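PDB 1ON3: methylmalonyl-CoA carboxyltransferase 12S subunit from Propionibacterium freudenreichii, which transfers the carboxyl group of (S)-methylmalonyl-CoA to the biotin of the 1.3S subunit, yielding propanoyl-CoA and carboxylated biotin, as the homohexameric core of transcarboxylase. Local coordinates for residues E[378-381]-E[382-386]. Sequence-based numbering, arbitrary orientation.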
ATOM      1  N   GLN E 378       4.863   9.500  48.275  1.00 19.11           N
ATOM      2  CA  GLN E 378       5.465   8.414  47.504  1.00 19.97           C
ATOM      3  C   GLN E 378       4.818   8.185  46.137  1.00 18.61           C
ATOM      4  O   GLN E 378       5.467   7.689  45.217  1.00 22.53           O
ATOM      5  CB  GLN E 378       5.465   7.108  48.307  1.00 20.96           C
ATOM      6  CG  GLN E 378       6.480   7.065  49.469  1.00 23.39           C
ATOM      7  CD  GLN E 378       7.856   7.626  49.099  1.00 28.88           C
ATOM      8  OE1 GLN E 378       8.411   7.311  48.043  1.00 27.07           O
ATOM      9  NE2 GLN E 378       8.413   8.456  49.981  1.00 25.15           N
ATOM     10  N   GLN E 379       3.546   8.534  45.994  1.00 15.26           N
ATOM     11  CA  GLN E 379       2.882   8.376  44.704  1.00 14.52           C
ATOM     12  C   GLN E 379       3.492   9.391  43.735  1.00 16.75           C
ATOM     13  O   GLN E 379       3.730   9.094  42.558  1.00 13.06           O
ATOM     14  CB  GLN E 379       1.379   8.605  44.848  1.00 14.06           C
ATOM     15  CG  GLN E 379       0.614   7.366  45.376  1.00 12.21           C
ATOM     16  CD  GLN E 379       0.698   6.183  44.408  1.00 14.35           C
ATOM     17  OE1 GLN E 379       0.363   6.315  43.235  1.00 12.36           O
ATOM     18  NE2 GLN E 379       1.140   5.036  44.900  1.00 13.52           N
ATOM     19  N   GLU E 380       3.767  10.588  44.242  1.00 15.66           N
ATOM     20  CA  GLU E 380       4.368  11.642  43.425  1.00 17.80           C
ATOM     21  C   GLU E 380       5.816  11.278  43.138  1.00 18.28           C
ATOM     22  O   GLU E 380       6.267  11.337  41.990  1.00 18.06           O
ATOM     23  CB  GLU E 380       4.337  12.991  44.155  1.00 19.38           C
ATOM     24  CG  GLU E 380       2.960  13.475  44.552  1.00 22.66           C
ATOM     25  CD  GLU E 380       2.033  13.684  43.363  1.00 26.66           C
ATOM     26  OE1 GLU E 380       2.504  14.158  42.298  1.00 21.83           O
ATOM     27  OE2 GLU E 380       0.827  13.383  43.508  1.00 27.84           O
ATOM     28  N   TYR E 381       6.541  10.911  44.192  1.00 16.52           N
ATOM     29  CA  TYR E 381       7.943  10.532  44.079  1.00 13.78           C
ATOM     30  C   TYR E 381       8.143   9.277  43.248  1.00 15.94           C
ATOM     31  O   TYR E 381       9.235   9.047  42.715  1.00 12.66           O
ATOM     32  CB  TYR E 381       8.545  10.308  45.468  1.00 15.32           C
ATOM     33  CG  TYR E 381       8.911  11.588  46.193  1.00 15.28           C
ATOM     34  CD1 TYR E 381       8.635  12.838  45.634  1.00 17.25           C
ATOM     35  CD2 TYR E 381       9.564  11.547  47.422  1.00 18.03           C
ATOM     36  CE1 TYR E 381       9.006  14.020  46.280  1.00 20.85           C
ATOM     37  CE2 TYR E 381       9.937  12.726  48.083  1.00 20.64           C
ATOM     38  CZ  TYR E 381       9.656  13.955  47.504  1.00 24.15           C
ATOM     39  OH  TYR E 381      10.023  15.118  48.151  1.00 29.46           O
ATOM     40  N   GLY E 382       7.096   8.461  43.161  1.00 13.41           N
ATOM     41  CA  GLY E 382       7.182   7.235  42.391  1.00 13.58           C
ATOM     42  C   GLY E 382       6.853   7.454  40.924  1.00 12.96           C
ATOM     43  O   GLY E 382       6.901   6.510  40.131  1.00 15.25           O
ATOM     44  N   GLY E 383       6.520   8.693  40.567  1.00 13.90           N
ATOM     45  CA  GLY E 383       6.197   9.023  39.186  1.00 13.08           C
ATOM     46  C   GLY E 383       4.767   8.741  38.744  1.00 17.30           C
ATOM     47  O   GLY E 383       4.548   8.207  37.658  1.00 10.56           O
ATOM     48  N   ILE E 384       3.782   9.084  39.566  1.00 14.16           N
ATOM     49  CA  ILE E 384       2.399   8.864  39.160  1.00 13.89           C
ATOM     50  C   ILE E 384       2.100   9.636  37.869  1.00 15.47           C
ATOM     51  O   ILE E 384       1.238   9.243  37.081  1.00 11.73           O
ATOM     52  CB  ILE E 384       1.401   9.295  40.272  1.00 14.56           C
ATOM     53  CG1 ILE E 384      -0.039   9.070  39.795  1.00 17.10           C
ATOM     54  CG2 ILE E 384       1.633  10.764  40.656  1.00 13.03           C
ATOM     55  CD1 ILE E 384      -0.342   7.628  39.400  1.00 17.07           C
ATOM     56  N   ILE E 385       2.814  10.735  37.641  1.00 12.78           N
ATOM     57  CA  ILE E 385       2.586  11.511  36.434  1.00 11.43           C
ATOM     58  C   ILE E 385       2.887  10.656  35.189  1.00 11.89           C
ATOM     59  O   ILE E 385       2.053  10.534  34.298  1.00 11.24           O
ATOM     60  CB  ILE E 385       3.447  12.799  36.434  1.00 13.03           C
ATOM     61  CG1 ILE E 385       2.846  13.799  37.437  1.00  9.10           C
ATOM     62  CG2 ILE E 385       3.487  13.426  35.040  1.00 11.20           C
ATOM     63  CD1 ILE E 385       3.679  15.048  37.628  1.00  9.51           C
ATOM     64  N   ARG E 386       4.056  10.040  35.136  1.00 10.39           N
ATOM     65  CA  ARG E 386       4.380   9.226  33.963  1.00 10.39           C
ATOM     66  C   ARG E 386       3.674   7.857  33.946  1.00 10.39           C
ATOM     67  O   ARG E 386       3.422   7.313  32.873  1.00 13.63           O
ATOM     68  CB  ARG E 386       5.901   9.070  33.827  1.00  8.45           C
ATOM     69  CG  ARG E 386       6.589   8.386  34.996  1.00 10.44           C
ATOM     70  CD  ARG E 386       8.091   8.685  34.966  1.00 13.44           C
ATOM     71  NE  ARG E 386       8.769   8.201  36.168  1.00 13.27           N
ATOM     72  CZ  ARG E 386       9.144   6.946  36.381  1.00 15.89           C
ATOM     73  NH1 ARG E 386       8.918   6.007  35.464  1.00 16.03           N
ATOM     74  NH2 ARG E 386       9.735   6.623  37.528  1.00 13.75           N
TER
HETATM   75  O   HOH W   1       4.847  11.996  39.707  1.00 11.58           O
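The amide of Ile384 reaches back five residues to the carbonyl oxygen of Gln379, N to O 3.0 Å, approaching almost head-on with a C=O...N angle of 163°. Gly383 N forms a hydrogen bond to Glu380 O, also at 3.0 Å, but from above the carbonyl plane, 62° out of it. The same Glu380 oxygen receives a hydrogen bond from a water, which in turn accepts one from Ile385 N and so bridges the end of one helix to the first turn of the next; Ser231 of a second subunit also bonds to this oxygen. One residue earlier, Gly382 N makes a weak bond to Gln378 O, well bent at the hydrogen.

Packing follows the backbone. Ile384 lays CB and CG2 against the Gln379 carbonyl, CG2 lying 3.3 Å from Gln379 O. With CG1 anti to the backbone N and the chain turned at chi2, Ile384 CD1 lies 4.1 Å from Gln379 OE1, which is bonded to Ile344 N. CG2 also borders the Glu380 carboxylate, 3.9 Å from OE1. That carboxylate, on a side chain about 8 Å from a bound methylmalonic acid, is gripped by two amides of the second subunit, Ile202 N to OE1 and Thr203 N to OE2; both residues belong to the methylmalonic acid pocket, so Glu380 holds the backbone of a pocket wall.

Gly383, the first residue after helix 377-381 to leave helical angles, is also the N-cap of helix 384-397. Its positive phi (83°), with the 6→1 bond from Ile384 N to Gln379 O and the 5→2 bond from Gly383 N to Glu380 O, makes a Schellman motif, here set at a subunit interface of the crotonase-like carboxyltransferase domain.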